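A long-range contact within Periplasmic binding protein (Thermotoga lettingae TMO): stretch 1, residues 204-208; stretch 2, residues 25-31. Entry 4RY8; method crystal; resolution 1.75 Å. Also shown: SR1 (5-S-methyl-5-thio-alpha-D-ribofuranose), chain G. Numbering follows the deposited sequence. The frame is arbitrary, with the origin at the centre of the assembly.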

# COMPACT_ATOMS: atom_id res chain seq x y z
N MET C 204 2.53 -12.64 -10.62
CA MET C 204 3.13 -11.31 -10.41
C MET C 204 3.70 -10.63 -11.71
O MET C 204 4.37 -9.64 -11.63
CB MET C 204 4.18 -11.44 -9.29
CG MET C 204 3.60 -11.65 -7.85
SD MET C 204 2.26 -10.44 -7.43
CE MET C 204 2.22 -10.64 -5.65
N TRP C 205 3.41 -11.18 -12.89
CA TRP C 205 3.69 -10.52 -14.20
C TRP C 205 2.58 -10.95 -15.17
O TRP C 205 2.19 -12.10 -15.09
CB TRP C 205 5.11 -10.96 -14.66
CG TRP C 205 5.53 -10.56 -16.05
CD1 TRP C 205 5.12 -9.48 -16.78
CD2 TRP C 205 6.50 -11.22 -16.83
NE1 TRP C 205 5.75 -9.44 -17.98
CE2 TRP C 205 6.61 -10.51 -18.04
CE3 TRP C 205 7.27 -12.36 -16.63
CZ2 TRP C 205 7.48 -10.91 -19.06
CZ3 TRP C 205 8.11 -12.76 -17.63
CH2 TRP C 205 8.24 -12.05 -18.81
N ASP C 206 2.02 -10.08 -16.05
CA ASP C 206 0.95 -10.55 -16.90
C ASP C 206 1.31 -11.72 -17.82
O ASP C 206 0.42 -12.48 -18.19
CB ASP C 206 0.19 -9.41 -17.70
CG ASP C 206 1.09 -8.63 -18.68
OD1 ASP C 206 2.31 -8.85 -18.75
OD2 ASP C 206 0.54 -7.77 -19.45
N GLU C 207 2.57 -11.91 -18.18
CA GLU C 207 2.98 -13.09 -18.97
C GLU C 207 2.83 -14.42 -18.19
O GLU C 207 2.44 -15.45 -18.78
CB GLU C 207 4.41 -12.91 -19.50
CG GLU C 207 4.54 -11.81 -20.53
CD GLU C 207 3.70 -12.04 -21.76
OE1 GLU C 207 3.77 -13.14 -22.37
OE2 GLU C 207 2.98 -11.12 -22.16
N PHE C 208 3.06 -14.38 -16.90
CA PHE C 208 2.81 -15.54 -16.04
C PHE C 208 1.28 -15.78 -16.01
O PHE C 208 0.79 -16.89 -16.18
CB PHE C 208 3.25 -15.28 -14.61
CG PHE C 208 4.75 -15.24 -14.35
CD1 PHE C 208 5.67 -16.07 -15.00
CD2 PHE C 208 5.21 -14.44 -13.33
CE1 PHE C 208 7.01 -15.98 -14.68
CE2 PHE C 208 6.54 -14.37 -13.00
CZ PHE C 208 7.44 -15.16 -13.67
CS SR1 G . 10.49 -10.17 -15.49
S SR1 G . 10.14 -8.73 -14.51
C5 SR1 G . 8.48 -8.49 -15.18
C4 SR1 G . 7.80 -7.27 -14.56
O4 SR1 G . 8.63 -6.19 -14.82
C1 SR1 G . 7.88 -5.02 -15.20
O1 SR1 G . 8.08 -4.06 -14.23
C2 SR1 G . 6.40 -5.39 -15.29
O2 SR1 G . 5.50 -4.77 -14.33
C3 SR1 G . 6.45 -6.89 -15.14
O3 SR1 G . 5.39 -7.34 -14.30
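Stretch 2, residues 25-31: GEGSFFE

Stretch 2 meets stretch 1 as the start of one helix meets the start of another: residues 28-31 and 206-208 are helical, with Gly-27 and Trp-205 at the respective N-cap positions. The closest CA pairings are Glu-207 with Gly-27 (CA to CA, 6.6 Å) and Asp-206 with Phe-29 (CA to CA, 7.8 Å), so the sequence numbers run in opposite senses across the contact. Together the stretches bury 274 Å², and no direct hydrogen bond joins them.

Met-204 stays out of reach of stretch 2. Trp-205 gives the largest covered area of stretch 1, 76 Å². Its CA-to-CB bond points sideways, but the t rotamer (chi1 172°) brings the indole nearer. Glu-26 CG lies at the ring edge, 3.6 Å from Trp-205 CH2, and Phe-30 CE2 approaches Trp-205 CZ2 at 3.8 Å, the two ring planes meeting obliquely at 73°. SR1 C5 lies over one indole face, while SR1 C2 lies over one face of the Phe-29 ring, so both stretches help enclose the sugar. Water 1 bridges the Trp-205 indole to a stretch 2 carbonyl, accepting from Trp-205 NE1 (2.9 Å) and donating to Glu-26 O (2.8 Å).

Asp-206 points toward stretch 2, its OD1 4.1 Å from Phe-29 CB. Water 3 fills the polar gap: it accepts from Phe-29 N at 2.8 Å and lies 2.7 Å from Asp-206 OD1, giving the first turn of the stretch 2 helix a solvent-mediated partner.

Glu-207, also directed toward stretch 2, places OE2 3.5 Å from Gly-27 CA and 2.7 Å from the oxygen of water 3. An ideal CB on Gly-27 would fall 2.6 Å from Glu-207 OE2, a clash; its backbone angles (phi 91°, psi 158°) independently call for glycine. Water 2 donates to Glu-207 OE1 (2.6 Å) and Glu-26 OE1 (3.1 Å), bridging two carboxylates. Phe-208 makes no contact with stretch 2.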

# COMPACT_ATOMS: atom_id res chain seq x y z
N GLY C 25 12.78 -8.25 -22.87
CA GLY C 25 11.90 -7.59 -23.83
C GLY C 25 10.65 -8.37 -24.23
O GLY C 25 9.89 -7.88 -25.06
N GLU C 26 10.40 -9.54 -23.64
CA GLU C 26 9.29 -10.39 -24.06
C GLU C 26 7.91 -9.92 -23.58
O GLU C 26 7.75 -9.49 -22.47
CB GLU C 26 9.52 -11.86 -23.65
CG GLU C 26 9.40 -12.18 -22.17
CD GLU C 26 9.47 -13.68 -21.92
OE1 GLU C 26 8.63 -14.44 -22.48
OE2 GLU C 26 10.35 -14.10 -21.17
N GLY C 27 6.91 -10.01 -24.43
CA GLY C 27 5.53 -9.74 -24.03
C GLY C 27 5.11 -8.29 -24.23
O GLY C 27 5.97 -7.39 -24.28
N SER C 28 3.79 -8.08 -24.32
CA SER C 28 3.22 -6.76 -24.62
C SER C 28 3.54 -5.63 -23.60
O SER C 28 3.78 -4.49 -24.00
CB SER C 28 1.69 -6.88 -24.88
OG SER C 28 1.13 -5.58 -24.97
N PHE C 29 3.54 -5.90 -22.31
CA PHE C 29 4.01 -4.89 -21.35
C PHE C 29 5.30 -4.22 -21.81
O PHE C 29 5.39 -3.01 -21.88
CB PHE C 29 4.22 -5.46 -19.93
CG PHE C 29 4.83 -4.47 -18.97
CD1 PHE C 29 6.21 -4.22 -18.95
CD2 PHE C 29 4.03 -3.76 -18.12
CE1 PHE C 29 6.76 -3.27 -18.09
CE2 PHE C 29 4.55 -2.82 -17.27
CZ PHE C 29 5.92 -2.58 -17.24
N PHE C 30 6.29 -5.03 -22.14
CA PHE C 30 7.61 -4.54 -22.45
C PHE C 30 7.61 -3.92 -23.85
O PHE C 30 8.30 -2.92 -24.08
CB PHE C 30 8.62 -5.67 -22.32
CG PHE C 30 9.00 -5.97 -20.89
CD1 PHE C 30 9.69 -5.02 -20.15
CD2 PHE C 30 8.70 -7.18 -20.30
CE1 PHE C 30 10.05 -5.27 -18.82
CE2 PHE C 30 9.05 -7.44 -18.99
CZ PHE C 30 9.74 -6.48 -18.25
N GLU C 31 6.81 -4.45 -24.77
CA GLU C 31 6.74 -3.86 -26.12
C GLU C 31 6.11 -2.49 -26.07
O GLU C 31 6.48 -1.59 -26.81
CB GLU C 31 5.95 -4.76 -27.08
CG GLU C 31 6.53 -6.17 -27.25
CD GLU C 31 5.56 -7.18 -27.87
OE1 GLU C 31 4.56 -6.76 -28.47
OE2 GLU C 31 5.81 -8.39 -27.77
O HOH W 1 5.90 -8.34 -20.68
O HOH W 2 5.58 -14.95 -22.83
O HOH W 3 3.10 -8.52 -21.28